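Local structure of ABC-type amino acid transport system, periplasmic component (Caldanaerobacter subterraneus subsp. tengcongensis MB4, 4YMX) at residues Arg127-Phe141 and Leu201-Ile215. The protein binds arginine between its two lobes and, as the substrate-binding protein of an amino acid ABC transporter, probably delivers it to the transporter for uptake. Sequence-based numbering, arbitrary orientation. Where two conformers were deposited one is given.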
loop_
_atom_site.group_PDB
_atom_site.type_symbol
_atom_site.label_atom_id
_atom_site.label_comp_id
_atom_site.label_asym_id
_atom_site.label_seq_id
_atom_site.Cartn_x
_atom_site.Cartn_y
_atom_site.Cartn_z
ATOM N N ARG A 127 -6.551 -6.805 -2.807
ATOM C CA ARG A 127 -7.874 -6.641 -3.391
ATOM C C ARG A 127 -8.386 -5.228 -3.112
ATOM O O ARG A 127 -8.295 -4.746 -1.987
ATOM C CB ARG A 127 -8.839 -7.662 -2.778
ATOM C CG ARG A 127 -10.279 -7.565 -3.276
ATOM C CD ARG A 127 -11.241 -8.297 -2.344
ATOM N NE ARG A 127 -10.881 -9.701 -2.159
ATOM C CZ ARG A 127 -11.252 -10.681 -2.979
ATOM N NH1 ARG A 127 -11.992 -10.412 -4.047
ATOM N NH2 ARG A 127 -10.883 -11.930 -2.733
ATOM N N GLN A 128 -8.920 -4.572 -4.139
ATOM C CA GLN A 128 -9.566 -3.268 -3.973
ATOM C C GLN A 128 -10.964 -3.447 -3.414
ATOM O O GLN A 128 -11.705 -4.344 -3.838
ATOM C CB GLN A 128 -9.669 -2.541 -5.319
ATOM C CG GLN A 128 -8.336 -2.276 -5.973
ATOM C CD GLN A 128 -7.442 -1.416 -5.115
ATOM O OE1 GLN A 128 -7.845 -0.343 -4.661
ATOM N NE2 GLN A 128 -6.221 -1.886 -4.876
ATOM N N VAL A 129 -11.326 -2.583 -2.473
ATOM C CA VAL A 129 -12.681 -2.548 -1.954
ATOM C C VAL A 129 -13.161 -1.105 -1.858
ATOM O O VAL A 129 -12.409 -0.161 -2.082
ATOM C CB VAL A 129 -12.800 -3.206 -0.563
ATOM C CG1 VAL A 129 -12.258 -4.637 -0.582
ATOM C CG2 VAL A 129 -12.113 -2.365 0.509
ATOM N N VAL A 130 -14.432 -0.948 -1.524
ATOM C CA VAL A 130 -15.017 0.362 -1.302
ATOM C C VAL A 130 -15.367 0.497 0.182
ATOM O O VAL A 130 -15.873 -0.442 0.799
ATOM C CB VAL A 130 -16.265 0.545 -2.178
ATOM C CG1 VAL A 130 -16.988 1.840 -1.819
ATOM C CG2 VAL A 130 -15.876 0.536 -3.660
ATOM N N VAL A 131 -15.049 1.645 0.770
ATOM C CA VAL A 131 -15.435 1.939 2.143
ATOM C C VAL A 131 -16.486 3.048 2.143
ATOM O O VAL A 131 -16.336 4.053 1.443
ATOM C CB VAL A 131 -14.225 2.396 3.000
ATOM C CG1 VAL A 131 -14.661 2.650 4.442
ATOM C CG2 VAL A 131 -13.109 1.359 2.961
ATOM N N VAL A 132 -17.554 2.855 2.913
ATOM C CA VAL A 132 -18.622 3.848 3.056
ATOM C C VAL A 132 -19.023 3.922 4.524
ATOM O O VAL A 132 -18.628 3.067 5.317
ATOM C CB VAL A 132 -19.870 3.488 2.200
ATOM C CG1 VAL A 132 -19.520 3.468 0.717
ATOM C CG2 VAL A 132 -20.469 2.155 2.644
ATOM N N LYS A 133 -19.812 4.930 4.891
ATOM C CA LYS A 133 -20.383 4.970 6.234
ATOM C C LYS A 133 -21.461 3.899 6.374
ATOM O O LYS A 133 -22.046 3.462 5.372
ATOM C CB LYS A 133 -21.000 6.333 6.529
ATOM C CG LYS A 133 -20.013 7.481 6.614
ATOM C CD LYS A 133 -19.199 7.392 7.890
ATOM C CE LYS A 133 -18.811 8.763 8.410
ATOM N NZ LYS A 133 -19.945 9.526 8.990
ATOM N N ASN A 134 -21.731 3.490 7.611
ATOM C CA ASN A 134 -22.722 2.449 7.858
ATOM C C ASN A 134 -24.109 2.769 7.304
ATOM O O ASN A 134 -24.827 1.869 6.858
ATOM C CB ASN A 134 -22.810 2.124 9.352
ATOM C CG ASN A 134 -21.636 1.292 9.832
ATOM O OD1 ASN A 134 -20.963 0.635 9.035
ATOM N ND2 ASN A 134 -21.381 1.319 11.136
ATOM N N ASP A 135 -24.466 4.051 7.297
ATOM C CA ASP A 135 -25.781 4.465 6.816
ATOM C C ASP A 135 -25.749 5.011 5.396
ATOM O O ASP A 135 -26.633 5.762 4.985
ATOM C CB ASP A 135 -26.421 5.489 7.760
ATOM C CG ASP A 135 -25.684 6.815 7.783
ATOM O OD1 ASP A 135 -24.527 6.883 7.317
ATOM O OD2 ASP A 135 -26.264 7.803 8.287
ATOM N N SER A 136 -24.731 4.629 4.638
ATOM C CA SER A 136 -24.587 5.114 3.273
ATOM C C SER A 136 -25.712 4.603 2.384
ATOM O O SER A 136 -26.146 3.461 2.525
ATOM C CB SER A 136 -23.263 4.622 2.705
ATOM O OG SER A 136 -23.141 4.924 1.324
ATOM N N PRO A 137 -26.150 5.427 1.429
ATOM C CA PRO A 137 -27.105 4.958 0.417
ATOM C C PRO A 137 -26.456 4.101 -0.671
ATOM O O PRO A 137 -27.149 3.578 -1.548
ATOM C CB PRO A 137 -27.632 6.257 -0.183
ATOM C CG PRO A 137 -26.471 7.213 -0.050
ATOM C CD PRO A 137 -25.811 6.855 1.263
ATOM N N ILE A 138 -25.136 3.947 -0.621
ATOM C CA ILE A 138 -24.438 3.127 -1.610
ATOM C C ILE A 138 -24.427 1.658 -1.198
ATOM O O ILE A 138 -23.971 1.336 -0.104
ATOM C CB ILE A 138 -22.987 3.610 -1.751
ATOM C CG1 ILE A 138 -22.967 5.024 -2.326
ATOM C CG2 ILE A 138 -22.168 2.634 -2.605
ATOM C CD1 ILE A 138 -21.609 5.699 -2.233
ATOM N N SER A 139 -24.919 0.776 -2.071
ATOM C CA SER A 139 -24.949 -0.666 -1.797
ATOM C C SER A 139 -24.179 -1.470 -2.828
ATOM O O SER A 139 -23.708 -2.577 -2.551
ATOM C CB SER A 139 -26.391 -1.178 -1.786
ATOM O OG SER A 139 -27.145 -0.602 -0.747
ATOM N N LYS A 140 -24.086 -0.939 -4.037
ATOM C CA LYS A 140 -23.498 -1.697 -5.122
ATOM C C LYS A 140 -22.748 -0.794 -6.082
ATOM O O LYS A 140 -22.841 0.439 -5.994
ATOM C CB LYS A 140 -24.574 -2.497 -5.855
ATOM C CG LYS A 140 -25.651 -1.644 -6.496
ATOM C CD LYS A 140 -26.777 -2.522 -7.040
ATOM C CE LYS A 140 -27.844 -1.690 -7.738
ATOM N NZ LYS A 140 -28.466 -0.698 -6.826
ATOM N N PHE A 141 -22.021 -1.422 -7.000
ATOM C CA PHE A 141 -21.132 -0.717 -7.914
ATOM C C PHE A 141 -21.838 0.370 -8.730
ATOM O O PHE A 141 -21.308 1.474 -8.885
ATOM C CB PHE A 141 -20.413 -1.720 -8.820
ATOM C CG PHE A 141 -19.332 -1.110 -9.667
ATOM C CD1 PHE A 141 -18.135 -0.702 -9.098
ATOM C CD2 PHE A 141 -19.512 -0.956 -11.033
ATOM C CE1 PHE A 141 -17.135 -0.148 -9.885
ATOM C CE2 PHE A 141 -18.517 -0.406 -11.823
ATOM C CZ PHE A 141 -17.323 0.002 -11.243
ATOM N N LEU A 201 -10.665 0.516 10.001
ATOM C CA LEU A 201 -11.999 0.345 10.564
ATOM C C LEU A 201 -11.973 -0.179 12.007
ATOM O O LEU A 201 -13.001 -0.201 12.681
ATOM C CB LEU A 201 -12.870 -0.523 9.645
ATOM C CG LEU A 201 -13.703 0.279 8.633
ATOM C CD1 LEU A 201 -12.854 1.273 7.839
ATOM C CD2 LEU A 201 -14.475 -0.651 7.694
ATOM N N LYS A 202 -10.797 -0.575 12.490
ATOM C CA LYS A 202 -10.640 -0.851 13.919
ATOM C C LYS A 202 -10.916 0.408 14.734
ATOM O O LYS A 202 -11.462 0.337 15.840
ATOM C CB LYS A 202 -9.250 -1.422 14.233
ATOM C CG LYS A 202 -8.945 -2.743 13.523
ATOM C CD LYS A 202 -7.629 -3.356 14.000
ATOM C CE LYS A 202 -6.555 -2.301 14.240
ATOM N NZ LYS A 202 -6.243 -1.488 13.031
ATOM N N GLU A 203 -10.557 1.569 14.186
ATOM C CA GLU A 203 -10.851 2.834 14.842
ATOM C C GLU A 203 -12.120 3.486 14.304
ATOM O O GLU A 203 -12.921 4.032 15.066
ATOM C CB GLU A 203 -9.671 3.799 14.701
ATOM C CG GLU A 203 -8.387 3.285 15.338
ATOM C CD GLU A 203 -8.577 2.901 16.791
ATOM O OE1 GLU A 203 -9.339 3.592 17.507
ATOM O OE2 GLU A 203 -7.967 1.899 17.217
ATOM N N TYR A 204 -12.317 3.424 12.992
ATOM C CA TYR A 204 -13.487 4.046 12.397
ATOM C C TYR A 204 -14.683 3.091 12.432
ATOM O O TYR A 204 -15.043 2.451 11.428
ATOM C CB TYR A 204 -13.179 4.485 10.972
ATOM C CG TYR A 204 -12.318 5.728 10.856
ATOM C CD1 TYR A 204 -12.886 6.999 10.954
ATOM C CD2 TYR A 204 -10.951 5.640 10.600
ATOM C CE1 TYR A 204 -12.120 8.133 10.813
ATOM C CE2 TYR A 204 -10.174 6.780 10.458
ATOM C CZ TYR A 204 -10.773 8.020 10.564
ATOM O OH TYR A 204 -10.037 9.170 10.425
ATOM N N LYS A 205 -15.312 3.022 13.598
ATOM C CA LYS A 205 -16.361 2.049 13.867
ATOM C C LYS A 205 -17.669 2.305 13.123
ATOM O O LYS A 205 -18.524 1.419 13.059
ATOM C CB LYS A 205 -16.591 1.955 15.379
ATOM C CG LYS A 205 -15.387 1.386 16.120
ATOM C CD LYS A 205 -15.501 1.558 17.629
ATOM C CE LYS A 205 -14.397 0.797 18.345
ATOM N NZ LYS A 205 -13.049 1.100 17.783
ATOM N N ASP A 206 -17.827 3.492 12.553
ATOM C CA ASP A 206 -19.045 3.808 11.817
ATOM C C ASP A 206 -18.874 3.638 10.305
ATOM O O ASP A 206 -19.675 4.146 9.516
ATOM C CB ASP A 206 -19.534 5.209 12.180
ATOM C CG ASP A 206 -20.094 5.268 13.582
ATOM O OD1 ASP A 206 -20.869 4.353 13.943
ATOM O OD2 ASP A 206 -19.738 6.203 14.328
ATOM N N MET A 207 -17.833 2.911 9.904
ATOM C CA MET A 207 -17.623 2.600 8.495
ATOM C C MET A 207 -17.720 1.097 8.225
ATOM O O MET A 207 -17.534 0.268 9.122
ATOM C CB MET A 207 -16.256 3.122 8.039
ATOM C CG MET A 207 -16.146 4.638 8.062
ATOM S SD MET A 207 -14.478 5.146 7.641
ATOM C CE MET A 207 -14.571 6.916 7.908
ATOM N N LYS A 208 -17.994 0.760 6.968
ATOM C CA LYS A 208 -18.066 -0.628 6.530
ATOM C C LYS A 208 -17.415 -0.797 5.166
ATOM O O LYS A 208 -17.294 0.159 4.394
ATOM C CB LYS A 208 -19.518 -1.126 6.493
ATOM C CG LYS A 208 -20.381 -0.418 5.478
ATOM C CD LYS A 208 -21.820 -0.893 5.546
ATOM C CE LYS A 208 -22.662 -0.079 4.582
ATOM N NZ LYS A 208 -24.082 -0.532 4.629
ATOM N N ILE A 209 -16.998 -2.022 4.879
ATOM C CA ILE A 209 -16.396 -2.362 3.603
ATOM C C ILE A 209 -17.464 -2.973 2.704
ATOM O O ILE A 209 -18.220 -3.849 3.134
ATOM C CB ILE A 209 -15.269 -3.374 3.812
ATOM C CG1 ILE A 209 -14.167 -2.738 4.659
ATOM C CG2 ILE A 209 -14.718 -3.861 2.478
ATOM C CD1 ILE A 209 -13.078 -3.711 5.112
ATOM N N LEU A 210 -17.529 -2.493 1.467
ATOM C CA LEU A 210 -18.334 -3.127 0.433
ATOM C C LEU A 210 -17.408 -3.849 -0.540
ATOM O O LEU A 210 -16.525 -3.237 -1.167
ATOM C CB LEU A 210 -19.204 -2.108 -0.302
ATOM C CG LEU A 210 -20.166 -1.346 0.606
ATOM C CD1 LEU A 210 -20.972 -0.320 -0.176
ATOM C CD2 LEU A 210 -21.085 -2.308 1.348
ATOM N N TYR A 211 -17.593 -5.162 -0.638
ATOM C CA TYR A 211 -16.834 -5.992 -1.568
ATOM C C TYR A 211 -17.522 -6.007 -2.924
ATOM O O TYR A 211 -18.423 -6.812 -3.171
ATOM C CB TYR A 211 -16.681 -7.416 -1.010
ATOM C CG TYR A 211 -15.818 -7.431 0.230
ATOM C CD1 TYR A 211 -14.441 -7.540 0.131
ATOM C CD2 TYR A 211 -16.371 -7.290 1.494
ATOM C CE1 TYR A 211 -13.637 -7.527 1.256
ATOM C CE2 TYR A 211 -15.571 -7.265 2.633
ATOM C CZ TYR A 211 -14.203 -7.389 2.501
ATOM O OH TYR A 211 -13.413 -7.361 3.626
ATOM N N MET A 212 -17.112 -5.105 -3.805
ATOM C CA MET A 212 -17.712 -5.015 -5.135
ATOM C C MET A 212 -16.789 -5.650 -6.154
ATOM O O MET A 212 -15.632 -5.247 -6.262
ATOM C CB MET A 212 -17.933 -3.555 -5.502
ATOM C CG MET A 212 -18.730 -2.780 -4.479
ATOM S SD MET A 212 -19.021 -1.116 -5.069
ATOM C CE MET A 212 -20.030 -0.450 -3.758
ATOM N N ASP A 213 -17.295 -6.626 -6.903
ATOM C CA ASP A 213 -16.490 -7.305 -7.913
ATOM C C ASP A 213 -15.804 -6.308 -8.841
ATOM O O ASP A 213 -14.599 -6.381 -9.093
ATOM C CB ASP A 213 -17.362 -8.241 -8.758
ATOM C CG ASP A 213 -17.717 -9.537 -8.043
ATOM O OD1 ASP A 213 -17.233 -9.765 -6.911
ATOM O OD2 ASP A 213 -18.472 -10.342 -8.635
ATOM N N GLU A 214 -16.569 -5.343 -9.323
ATOM C CA GLU A 214 -16.103 -4.526 -10.428
ATOM C C GLU A 214 -15.033 -3.496 -10.063
ATOM O O GLU A 214 -14.297 -3.039 -10.934
ATOM C CB GLU A 214 -17.287 -3.860 -11.124
ATOM C CG GLU A 214 -18.163 -4.852 -11.882
ATOM C CD GLU A 214 -19.405 -4.206 -12.444
ATOM O OE1 GLU A 214 -20.420 -4.203 -11.726
ATOM O OE2 GLU A 214 -19.360 -3.706 -13.598
ATOM N N ILE A 215 -14.921 -3.144 -8.787
ATOM C CA ILE A 215 -13.912 -2.169 -8.401
ATOM C C ILE A 215 -12.523 -2.800 -8.398
ATOM O O ILE A 215 -11.519 -2.098 -8.450
ATOM C CB ILE A 215 -14.222 -1.519 -7.028
ATOM C CG1 ILE A 215 -13.454 -0.204 -6.858
ATOM C CG2 ILE A 215 -13.884 -2.471 -5.890
ATOM C CD1 ILE A 215 -13.968 0.930 -7.729
HETATM O O HOH W 1 -14.070 -5.592 -3.814
HETATM O O HOH W 2 -24.576 -0.840 7.562
HETATM O O HOH W 3 -25.038 1.022 2.411
#
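Strands 128-133 and 207-210 run antiparallel, their axes 4.7 Å apart at closest, with V130 facing L210 and V132 facing K208 as hydrogen-bonded pairs and L210 N to V130 O, at 2.7 Å, the shortest of their four bonds. Past K133, N134 N donates to D206 O; at the other end, where the segments part, water 1 donates to the carbonyls of Q128 and M212. K208 projects with V132 and L210; chi1 at 65° and an extended chain lay it across V132, its CE 3.7 Å from V132 CG2, and carry NZ to the 133-136 turn. There the ammonium makes a weak bond to N134 O and donates to two waters, one of which also reaches S136 O and I138 O. Strand 207-210 is an edge strand of the five-stranded mixed sheet in one lobe of this periplasmic binding protein fold, with 128-133 between it and 189-193; the side chain of Q128, OE1 bonded to S157, is about 5 Å from the bound arginine. On the side facing helix 194-201, V129 CG2 meets I209 CG2 at 3.6 Å, and V129 CG1 touches Y211 CE1. M212 runs straight out, bringing SD within 3.8 Å of V130 CG2 and to the edge of the F141 ring, a Met-aromatic contact. E214 CB sits over the centre of that ring in a CH-pi contact, 3.5 Å from the centroid, while I215 CD1 meets the ring edge in plane. Replacing F141 by an alanine is likely to open a gap beneath E214 CB and beside I215 CD1, leaving M212 SD only backbone and CB to touch here.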